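Local coordinates for putative cell surface protein (PDB 4OFQ), which is the C-terminal domain of AspA, a streptococcal surface protein of the antigen I/II family, and probably serves in adhesion, at residues E98-L103 and T107-L112; G223-T228 and L256-I261; D248-D253 and T279-N284. One frame throughout, in Å; residues are numbered along the deposited sequence.

Contact 1. Residues E98-L103 and T107-L112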
loop_
_atom_site.group_PDB
_atom_site.type_symbol
_atom_site.label_atom_id
_atom_site.label_comp_id
_atom_site.label_asym_id
_atom_site.label_seq_id
_atom_site.Cartn_x
_atom_site.Cartn_y
_atom_site.Cartn_z
ATOM N N GLU A 98 5.389 16.128 23.400
ATOM C CA GLU A 98 4.404 15.162 23.851
ATOM C C GLU A 98 3.812 14.532 22.610
ATOM O O GLU A 98 3.333 15.243 21.727
ATOM C CB GLU A 98 3.277 15.851 24.612
ATOM C CG GLU A 98 3.721 16.628 25.836
ATOM C CD GLU A 98 2.561 17.005 26.729
ATOM O OE1 GLU A 98 1.411 17.004 26.232
ATOM O OE2 GLU A 98 2.803 17.297 27.924
ATOM N N MET A 99 3.851 13.209 22.529
ATOM C CA MET A 99 3.194 12.511 21.430
ATOM C C MET A 99 1.859 11.964 21.920
ATOM O O MET A 99 1.830 11.103 22.799
ATOM C CB MET A 99 4.058 11.363 20.900
ATOM C CG MET A 99 3.388 10.621 19.745
ATOM S SD MET A 99 4.429 9.370 18.956
ATOM C CE MET A 99 5.960 10.230 18.704
ATOM N N ARG A 100 0.758 12.468 21.363
ATOM C CA ARG A 100 -0.574 12.084 21.827
ATOM C C ARG A 100 -1.385 11.454 20.705
ATOM O O ARG A 100 -1.623 12.084 19.668
ATOM C CB ARG A 100 -1.331 13.304 22.399
ATOM C CG ARG A 100 -0.780 13.830 23.716
ATOM C CD ARG A 100 -1.496 15.131 24.081
ATOM N NE ARG A 100 -1.015 15.704 25.331
ATOM C CZ ARG A 100 -1.691 15.667 26.475
ATOM N NH1 ARG A 100 -2.885 15.080 26.534
ATOM N NH2 ARG A 100 -1.169 16.215 27.561
ATOM N N HIS A 101 -1.810 10.210 20.903
ATOM C CA HIS A 101 -2.645 9.557 19.913
ATOM C C HIS A 101 -4.072 9.887 20.310
ATOM O O HIS A 101 -4.598 9.335 21.286
ATOM C CB HIS A 101 -2.415 8.041 19.894
ATOM C CG HIS A 101 -3.013 7.360 18.700
ATOM N ND1 HIS A 101 -3.064 5.990 18.573
ATOM C CD2 HIS A 101 -3.600 7.863 17.585
ATOM C CE1 HIS A 101 -3.638 5.675 17.425
ATOM N NE2 HIS A 101 -3.972 6.794 16.805
ATOM N N VAL A 102 -4.688 10.816 19.589
ATOM C CA VAL A 102 -6.035 11.261 19.940
ATOM C C VAL A 102 -7.102 10.499 19.150
ATOM O O VAL A 102 -7.255 10.698 17.942
ATOM C CB VAL A 102 -6.196 12.764 19.720
ATOM C CG1 VAL A 102 -7.602 13.201 20.120
ATOM C CG2 VAL A 102 -5.134 13.510 20.522
ATOM N N LEU A 103 -7.848 9.635 19.833
ATOM C CA LEU A 103 -8.795 8.761 19.140
ATOM C C LEU A 103 -10.144 9.451 18.944
ATOM O O LEU A 103 -10.940 9.067 18.085
ATOM C CB LEU A 103 -8.953 7.423 19.876
ATOM C CG LEU A 103 -7.661 6.598 19.993
ATOM C CD1 LEU A 103 -7.905 5.283 20.742
ATOM C CD2 LEU A 103 -7.033 6.340 18.607
ATOM N N THR A 107 -13.350 13.975 24.943
ATOM C CA THR A 107 -12.815 14.298 26.259
ATOM C C THR A 107 -11.311 14.562 26.208
ATOM O O THR A 107 -10.604 14.397 27.205
ATOM C CB THR A 107 -13.172 13.224 27.336
ATOM O OG1 THR A 107 -12.826 11.913 26.869
ATOM C CG2 THR A 107 -14.656 13.257 27.646
ATOM N N LEU A 108 -10.832 14.976 25.038
ATOM C CA LEU A 108 -9.446 15.417 24.878
ATOM C C LEU A 108 -9.127 16.497 25.907
ATOM O O LEU A 108 -9.982 17.333 26.206
ATOM C CB LEU A 108 -9.222 15.974 23.460
ATOM C CG LEU A 108 -7.931 16.778 23.208
ATOM C CD1 LEU A 108 -6.693 15.884 23.343
ATOM C CD2 LEU A 108 -7.959 17.455 21.835
ATOM N N ASP A 109 -7.908 16.452 26.449
ATOM C CA ASP A 109 -7.359 17.497 27.315
ATOM C C ASP A 109 -7.946 18.870 26.991
ATOM O O ASP A 109 -7.761 19.377 25.889
ATOM C CB ASP A 109 -5.842 17.538 27.134
ATOM C CG ASP A 109 -5.172 18.596 27.992
ATOM O OD1 ASP A 109 -5.261 19.794 27.647
ATOM O OD2 ASP A 109 -4.530 18.220 28.996
ATOM N N ASP A 110 -8.651 19.471 27.949
ATOM C CA ASP A 110 -9.440 20.679 27.673
ATOM C C ASP A 110 -8.630 21.843 27.097
ATOM O O ASP A 110 -9.107 22.572 26.228
ATOM C CB ASP A 110 -10.224 21.117 28.916
ATOM C CG ASP A 110 -9.348 21.244 30.152
ATOM O OD1 ASP A 110 -8.103 21.192 30.025
ATOM O OD2 ASP A 110 -9.909 21.403 31.259
ATOM N N LYS A 111 -7.402 22.005 27.570
ATOM C CA LYS A 111 -6.533 23.060 27.065
ATOM C C LYS A 111 -6.168 22.839 25.603
ATOM O O LYS A 111 -6.210 23.770 24.793
ATOM C CB LYS A 111 -5.255 23.151 27.902
ATOM C CG LYS A 111 -4.305 24.245 27.436
ATOM C CD LYS A 111 -2.941 24.161 28.118
ATOM C CE LYS A 111 -2.086 23.038 27.537
ATOM N NZ LYS A 111 -0.716 23.063 28.110
ATOM N N LEU A 112 -5.791 21.608 25.265
ATOM C CA LEU A 112 -5.407 21.298 23.898
ATOM C C LEU A 112 -6.619 21.360 22.976
ATOM O O LEU A 112 -6.520 21.785 21.820
ATOM C CB LEU A 112 -4.731 19.920 23.824
ATOM C CG LEU A 112 -3.378 19.830 24.529
ATOM C CD1 LEU A 112 -2.839 18.416 24.472
ATOM C CD2 LEU A 112 -2.401 20.789 23.866
#
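The methyl CD1 of L112 presses on one face of the R100 guanidinium, 3.4 Å from NE and set toward the rim, with R100 CD and CZ slightly farther from the same methyl. R100, extended from CG to NE, and L112 reach for each other from facing sides, packing the start of helix 110-119 against strand 97-102, the strand just before it and at the edge of its sheet. In the plane of the same guanidinium, E98 OE1 takes two bonds side-on, from R100 NE at 2.9 Å and from R100 NH2 at 3.0 Å, a salt bridge that fixes the flat group beneath the methyl. L112 and V102 are buried; the side chains of V102 and L108 cross at about a right angle, with CG2 of V102 4.0 Å from CD1 of L108. Between the partly exposed R100 and D109 the fit is looser: D109 CB lies obliquely 3.9 Å from R100 NH1, and D109 OD2 is 4.2 Å from R100 NH2, well out of the guanidinium plane, so only the charges meet. D109 is the N-cap of the helix, its OD1 accepting from L112 N through the anti lone pair. Strand and helix are thus joined without a hydrogen bond between them, by a methyl on a salt-bridged cation, one apolar pair and a charge attraction that probably adds only a modest pull.

Contact 2. Residues G223-T228 and L256-I261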
loop_
_atom_site.group_PDB
_atom_site.type_symbol
_atom_site.label_atom_id
_atom_site.label_comp_id
_atom_site.label_asym_id
_atom_site.label_seq_id
_atom_site.Cartn_x
_atom_site.Cartn_y
_atom_site.Cartn_z
ATOM N N GLY A 223 -4.369 -13.964 -13.680
ATOM C CA GLY A 223 -3.630 -13.092 -12.770
ATOM C C GLY A 223 -4.152 -11.663 -12.768
ATOM O O GLY A 223 -4.747 -11.191 -13.737
ATOM N N TRP A 224 -3.925 -10.965 -11.661
ATOM C CA TRP A 224 -4.358 -9.583 -11.534
ATOM C C TRP A 224 -3.412 -8.734 -12.363
ATOM O O TRP A 224 -2.212 -9.003 -12.415
ATOM C CB TRP A 224 -4.317 -9.163 -10.046
ATOM C CG TRP A 224 -4.648 -7.734 -9.775
ATOM C CD1 TRP A 224 -5.862 -7.124 -9.931
ATOM C CD2 TRP A 224 -3.756 -6.724 -9.277
ATOM N NE1 TRP A 224 -5.774 -5.794 -9.585
ATOM C CE2 TRP A 224 -4.496 -5.527 -9.168
ATOM C CE3 TRP A 224 -2.407 -6.722 -8.908
ATOM C CZ2 TRP A 224 -3.933 -4.337 -8.702
ATOM C CZ3 TRP A 224 -1.844 -5.533 -8.443
ATOM C CH2 TRP A 224 -2.608 -4.355 -8.355
ATOM N N VAL A 225 -3.949 -7.723 -13.035
ATOM C CA VAL A 225 -3.107 -6.819 -13.811
ATOM C C VAL A 225 -2.577 -5.701 -12.897
ATOM O O VAL A 225 -3.352 -4.976 -12.269
ATOM C CB VAL A 225 -3.867 -6.216 -14.990
ATOM C CG1 VAL A 225 -3.006 -5.165 -15.670
ATOM C CG2 VAL A 225 -4.282 -7.331 -15.996
ATOM N N VAL A 226 -1.254 -5.583 -12.817
ATOM C CA VAL A 226 -0.618 -4.526 -12.041
ATOM C C VAL A 226 -0.670 -3.252 -12.864
ATOM O O VAL A 226 -0.157 -3.217 -13.981
ATOM C CB VAL A 226 0.842 -4.889 -11.719
ATOM C CG1 VAL A 226 1.515 -3.803 -10.899
ATOM C CG2 VAL A 226 0.892 -6.205 -10.963
ATOM N N PRO A 227 -1.300 -2.203 -12.322
ATOM C CA PRO A 227 -1.577 -0.987 -13.091
ATOM C C PRO A 227 -0.394 -0.050 -13.146
ATOM O O PRO A 227 0.505 -0.146 -12.296
ATOM C CB PRO A 227 -2.697 -0.324 -12.286
ATOM C CG PRO A 227 -2.352 -0.694 -10.858
ATOM C CD PRO A 227 -1.855 -2.129 -10.953
ATOM N N THR A 228 -0.408 0.858 -14.119
ATOM C CA THR A 228 0.608 1.895 -14.199
ATOM C C THR A 228 0.276 2.989 -13.197
ATOM O O THR A 228 -0.800 2.977 -12.599
ATOM C CB THR A 228 0.722 2.505 -15.611
ATOM O OG1 THR A 228 -0.525 3.106 -15.972
ATOM C CG2 THR A 228 1.067 1.433 -16.628
ATOM N N LEU A 256 1.028 -16.951 -20.121
ATOM C CA LEU A 256 1.019 -15.958 -21.196
ATOM C C LEU A 256 0.865 -14.540 -20.665
ATOM O O LEU A 256 0.131 -14.301 -19.709
ATOM C CB LEU A 256 -0.141 -16.220 -22.158
ATOM C CG LEU A 256 -0.208 -17.611 -22.783
ATOM C CD1 LEU A 256 -1.463 -17.756 -23.637
ATOM C CD2 LEU A 256 1.035 -17.845 -23.607
ATOM N N ALA A 257 1.526 -13.592 -21.312
ATOM C CA ALA A 257 1.337 -12.190 -20.949
ATOM C C ALA A 257 -0.085 -11.775 -21.304
ATOM O O ALA A 257 -0.588 -12.131 -22.371
ATOM C CB ALA A 257 2.356 -11.310 -21.666
ATOM N N THR A 258 -0.749 -11.052 -20.400
ATOM C CA THR A 258 -2.091 -10.544 -20.689
ATOM C C THR A 258 -2.132 -9.046 -20.995
ATOM O O THR A 258 -3.199 -8.494 -21.275
ATOM C CB THR A 258 -3.072 -10.861 -19.549
ATOM O OG1 THR A 258 -2.482 -10.493 -18.301
ATOM C CG2 THR A 258 -3.394 -12.347 -19.530
ATOM N N VAL A 259 -0.972 -8.394 -20.931
ATOM C CA VAL A 259 -0.811 -7.003 -21.348
ATOM C C VAL A 259 0.557 -6.876 -22.009
ATOM O O VAL A 259 1.398 -7.753 -21.839
ATOM C CB VAL A 259 -0.812 -6.024 -20.149
ATOM C CG1 VAL A 259 -2.169 -6.007 -19.441
ATOM C CG2 VAL A 259 0.316 -6.367 -19.171
ATOM N N ASP A 260 0.780 -5.801 -22.758
ATOM C CA ASP A 260 2.125 -5.472 -23.217
ATOM C C ASP A 260 2.994 -5.077 -22.019
ATOM O O ASP A 260 2.599 -4.240 -21.203
ATOM C CB ASP A 260 2.113 -4.309 -24.215
ATOM C CG ASP A 260 1.479 -4.665 -25.545
ATOM O OD1 ASP A 260 1.335 -5.863 -25.874
ATOM O OD2 ASP A 260 1.135 -3.719 -26.281
ATOM N N ILE A 261 4.177 -5.676 -21.924
ATOM C CA ILE A 261 5.086 -5.454 -20.801
ATOM C C ILE A 261 6.370 -4.780 -21.283
ATOM O O ILE A 261 7.056 -5.301 -22.160
ATOM C CB ILE A 261 5.442 -6.784 -20.089
ATOM C CG1 ILE A 261 4.173 -7.478 -19.587
ATOM C CG2 ILE A 261 6.416 -6.544 -18.923
ATOM C CD1 ILE A 261 4.372 -8.952 -19.256
HETATM O O HOH W 1 -4.309 -11.411 -16.479
#
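V225 points its CG1 methyl at CG1 of V259, and the two valines meet tip to tip at 4.0 Å, the closest approach between 223-228 and 256-261. In V225 the CG1 branch lies anti to the backbone N (chi1 174°), and this carries it toward V259, while the second branch, CG2, turns to T258 and stops 4.3 Å from its OG1. One side chain of 223-228 therefore faces two consecutive residues of 256-261, a methyl for each. The touch is slight: the backbones stay well apart, with the CA atoms of V225 and V259 7.9 Å from each other, and no direct hydrogen bond joins the two segments.

A water supplies the polar link. It donates to G223 O at 2.8 Å and accepts from T258 OG1 at 2.7 Å, so the threonine hydroxyl spends its proton on the water and the carbonyl of the glycine is tied indirectly to the facing segment. The apolar valine pair and this bridge lie side by side, and together they link two backbones that do not touch.

The contact lies at the surface, where two chain exits run side by side: 223-228 leaves strand 216-222, and the loop residues T258 to D260 follow the end of strand 248-257. Strand 310-318 separates these two strands in the four-stranded antiparallel sheet. It and the residues just before it hold both segments, for G223 N bonds to D311 OD1, V226 pairs with F308 through the backbone, T258 pairs likewise with G309, and E307 touches V259.

Contact 3. Residues D248-D253 and T279-N284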
loop_
_atom_site.group_PDB
_atom_site.type_symbol
_atom_site.label_atom_id
_atom_site.label_comp_id
_atom_site.label_asym_id
_atom_site.label_seq_id
_atom_site.Cartn_x
_atom_site.Cartn_y
_atom_site.Cartn_z
ATOM N N ASP A 248 -7.759 -35.083 -10.289
ATOM C CA ASP A 248 -7.151 -34.323 -11.385
ATOM C C ASP A 248 -5.680 -34.685 -11.457
ATOM O O ASP A 248 -4.939 -34.507 -10.490
ATOM C CB ASP A 248 -7.247 -32.818 -11.144
ATOM C CG ASP A 248 -8.595 -32.220 -11.533
ATOM O OD1 ASP A 248 -9.399 -32.891 -12.210
ATOM O OD2 ASP A 248 -8.841 -31.053 -11.142
ATOM N N LEU A 249 -5.248 -35.196 -12.599
ATOM C CA LEU A 249 -3.842 -35.543 -12.751
ATOM C C LEU A 249 -3.150 -34.503 -13.635
ATOM O O LEU A 249 -3.406 -34.434 -14.839
ATOM C CB LEU A 249 -3.712 -36.951 -13.336
ATOM C CG LEU A 249 -2.316 -37.462 -13.705
ATOM C CD1 LEU A 249 -1.478 -37.736 -12.466
ATOM C CD2 LEU A 249 -2.436 -38.698 -14.567
ATOM N N TYR A 250 -2.292 -33.690 -13.020
ATOM C CA TYR A 250 -1.520 -32.662 -13.723
ATOM C C TYR A 250 -0.810 -33.196 -14.967
ATOM O O TYR A 250 -0.148 -34.236 -14.921
ATOM C CB TYR A 250 -0.498 -32.022 -12.772
ATOM C CG TYR A 250 0.381 -30.959 -13.399
ATOM C CD1 TYR A 250 -0.043 -29.643 -13.496
ATOM C CD2 TYR A 250 1.648 -31.269 -13.870
ATOM C CE1 TYR A 250 0.768 -28.666 -14.069
ATOM C CE2 TYR A 250 2.468 -30.299 -14.440
ATOM C CZ TYR A 250 2.022 -29.005 -14.533
ATOM O OH TYR A 250 2.839 -28.055 -15.096
ATOM N N GLN A 251 -0.958 -32.474 -16.076
ATOM C CA GLN A 251 -0.288 -32.833 -17.326
ATOM C C GLN A 251 0.789 -31.811 -17.682
ATOM O O GLN A 251 1.950 -32.167 -17.860
ATOM C CB GLN A 251 -1.292 -32.940 -18.473
ATOM C CG GLN A 251 -2.393 -33.968 -18.247
ATOM C CD GLN A 251 -1.847 -35.374 -18.202
ATOM O OE1 GLN A 251 -1.196 -35.824 -19.150
ATOM N NE2 GLN A 251 -2.090 -36.078 -17.093
ATOM N N LYS A 252 0.402 -30.544 -17.773
ATOM C CA LYS A 252 1.334 -29.503 -18.199
ATOM C C LYS A 252 0.761 -28.122 -17.919
ATOM O O LYS A 252 -0.428 -27.979 -17.632
ATOM C CB LYS A 252 1.617 -29.645 -19.696
ATOM C CG LYS A 252 0.509 -29.096 -20.581
ATOM C CD LYS A 252 0.939 -29.065 -22.041
ATOM C CE LYS A 252 0.309 -27.902 -22.785
ATOM N NZ LYS A 252 0.706 -26.577 -22.241
ATOM N N ASP A 253 1.601 -27.092 -17.991
ATOM C CA ASP A 253 1.069 -25.742 -17.888
ATOM C C ASP A 253 1.575 -24.850 -19.008
ATOM O O ASP A 253 2.353 -25.283 -19.871
ATOM C CB ASP A 253 1.365 -25.121 -16.520
ATOM C CG ASP A 253 2.850 -24.870 -16.298
ATOM O OD1 ASP A 253 3.669 -25.229 -17.173
ATOM O OD2 ASP A 253 3.207 -24.311 -15.238
ATOM N N THR A 279 9.899 -17.834 -15.677
ATOM C CA THR A 279 9.220 -18.439 -14.534
ATOM C C THR A 279 9.794 -19.799 -14.166
ATOM O O THR A 279 10.623 -20.368 -14.890
ATOM C CB THR A 279 7.714 -18.640 -14.798
ATOM O OG1 THR A 279 7.539 -19.568 -15.879
ATOM C CG2 THR A 279 7.039 -17.322 -15.143
ATOM N N GLU A 280 9.326 -20.316 -13.040
ATOM C CA GLU A 280 9.658 -21.667 -12.602
ATOM C C GLU A 280 8.374 -22.346 -12.165
ATOM O O GLU A 280 7.604 -21.795 -11.376
ATOM C CB GLU A 280 10.639 -21.641 -11.428
ATOM C CG GLU A 280 11.990 -21.015 -11.740
ATOM C CD GLU A 280 12.799 -20.721 -10.483
ATOM O OE1 GLU A 280 12.480 -21.295 -9.416
ATOM O OE2 GLU A 280 13.747 -19.910 -10.562
ATOM N N THR A 281 8.135 -23.539 -12.692
ATOM C CA THR A 281 6.965 -24.305 -12.305
ATOM C C THR A 281 7.411 -25.434 -11.400
ATOM O O THR A 281 8.389 -26.119 -11.689
ATOM C CB THR A 281 6.243 -24.886 -13.537
ATOM O OG1 THR A 281 5.657 -23.819 -14.296
ATOM C CG2 THR A 281 5.147 -25.872 -13.105
ATOM N N VAL A 282 6.709 -25.615 -10.291
ATOM C CA VAL A 282 6.964 -26.771 -9.438
ATOM C C VAL A 282 5.653 -27.500 -9.199
ATOM O O VAL A 282 4.669 -26.904 -8.746
ATOM C CB VAL A 282 7.580 -26.370 -8.086
ATOM C CG1 VAL A 282 7.729 -27.601 -7.191
ATOM C CG2 VAL A 282 8.934 -25.695 -8.291
ATOM N N TYR A 283 5.615 -28.780 -9.536
ATOM C CA TYR A 283 4.460 -29.583 -9.173
ATOM C C TYR A 283 4.869 -30.759 -8.325
ATOM O O TYR A 283 5.773 -31.523 -8.684
ATOM C CB TYR A 283 3.671 -30.064 -10.389
ATOM C CG TYR A 283 2.514 -30.953 -9.988
ATOM C CD1 TYR A 283 1.381 -30.418 -9.376
ATOM C CD2 TYR A 283 2.563 -32.322 -10.198
ATOM C CE1 TYR A 283 0.325 -31.231 -8.986
ATOM C CE2 TYR A 283 1.513 -33.139 -9.824
ATOM C CZ TYR A 283 0.398 -32.588 -9.217
ATOM O OH TYR A 283 -0.643 -33.400 -8.837
ATOM N N ASN A 284 4.197 -30.903 -7.193
ATOM C CA ASN A 284 4.469 -31.999 -6.274
ATOM C C ASN A 284 3.455 -33.113 -6.472
ATOM O O ASN A 284 2.309 -32.993 -6.041
ATOM C CB ASN A 284 4.421 -31.489 -4.829
ATOM C CG ASN A 284 4.871 -32.536 -3.815
ATOM O OD1 ASN A 284 4.642 -33.733 -3.984
ATOM N ND2 ASN A 284 5.513 -32.076 -2.749
HETATM O O HOH W 2 -2.780 -33.038 -10.254
#
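Both tyrosines hold CG anti to the backbone N, Y250 with chi1 179° and Y283 with chi1 177°, and this sends each ring from its own strand across to the other. The setting is a beta sandwich: strands 248-257 and 279-284 belong to different sheets, their short segments run antiparallel with axes 9.4 Å apart, and side chains rather than backbone bonds fill the interval. The rings overlap head to tail in an offset stack, centroids 4.7 Å apart and planes at 19°. Because of the offset, it is Y250 CB that sits over the centre of the Y283 ring, 3.7 Å from its centroid, a CH-pi contact nearly along the ring normal. The far face of the Y250 ring is covered by K252 N of its own strand, where Q251 and K252 both face V315 in a classic beta bulge.

Beside the stack, D253 and T281 reach across to each other. D253 OD2 accepts from T281 OG1 at 2.7 Å through its syn lone pair. The same oxygen is also hydrogen-bonded to the hydroxyl of Y290 on strand 289-294, so D253 ties its strand to two neighbouring strands of the facing sheet. T281 CG2 lies against Y250 OH at 3.7 Å, joining this polar pair to the aromatic one.

L243 and H245 pack on Y283 from a loop, and V314 of strand 310-318 touches Y250. The phenol end of Y283 reaches back to the backbone of 248-253 through a single water, which stands 2.6 Å from Y283 OH, donates to D248 O and accepts from Y250 N at 2.9 Å.

From the N terminus, contact 1 comes first and is the most local: only three residues part its segments, and it closes the turn from edge strand 97-102 into helix 110-119. It ends before the others begin and lies on the opposite side of the chain's centre, about 47 Å from contact 2 and 58 Å from contact 3, centre to centre. Contacts 2 and 3 close longer excursions, of 27 and 25 intervening residues, and cross, their segments alternating as 223-228, 248-253, 256-261 and 279-284. Both use strand 248-257: contact 3 ties its first part to the facing sheet, while contact 2 links its end and exit to the loop after strand 216-222.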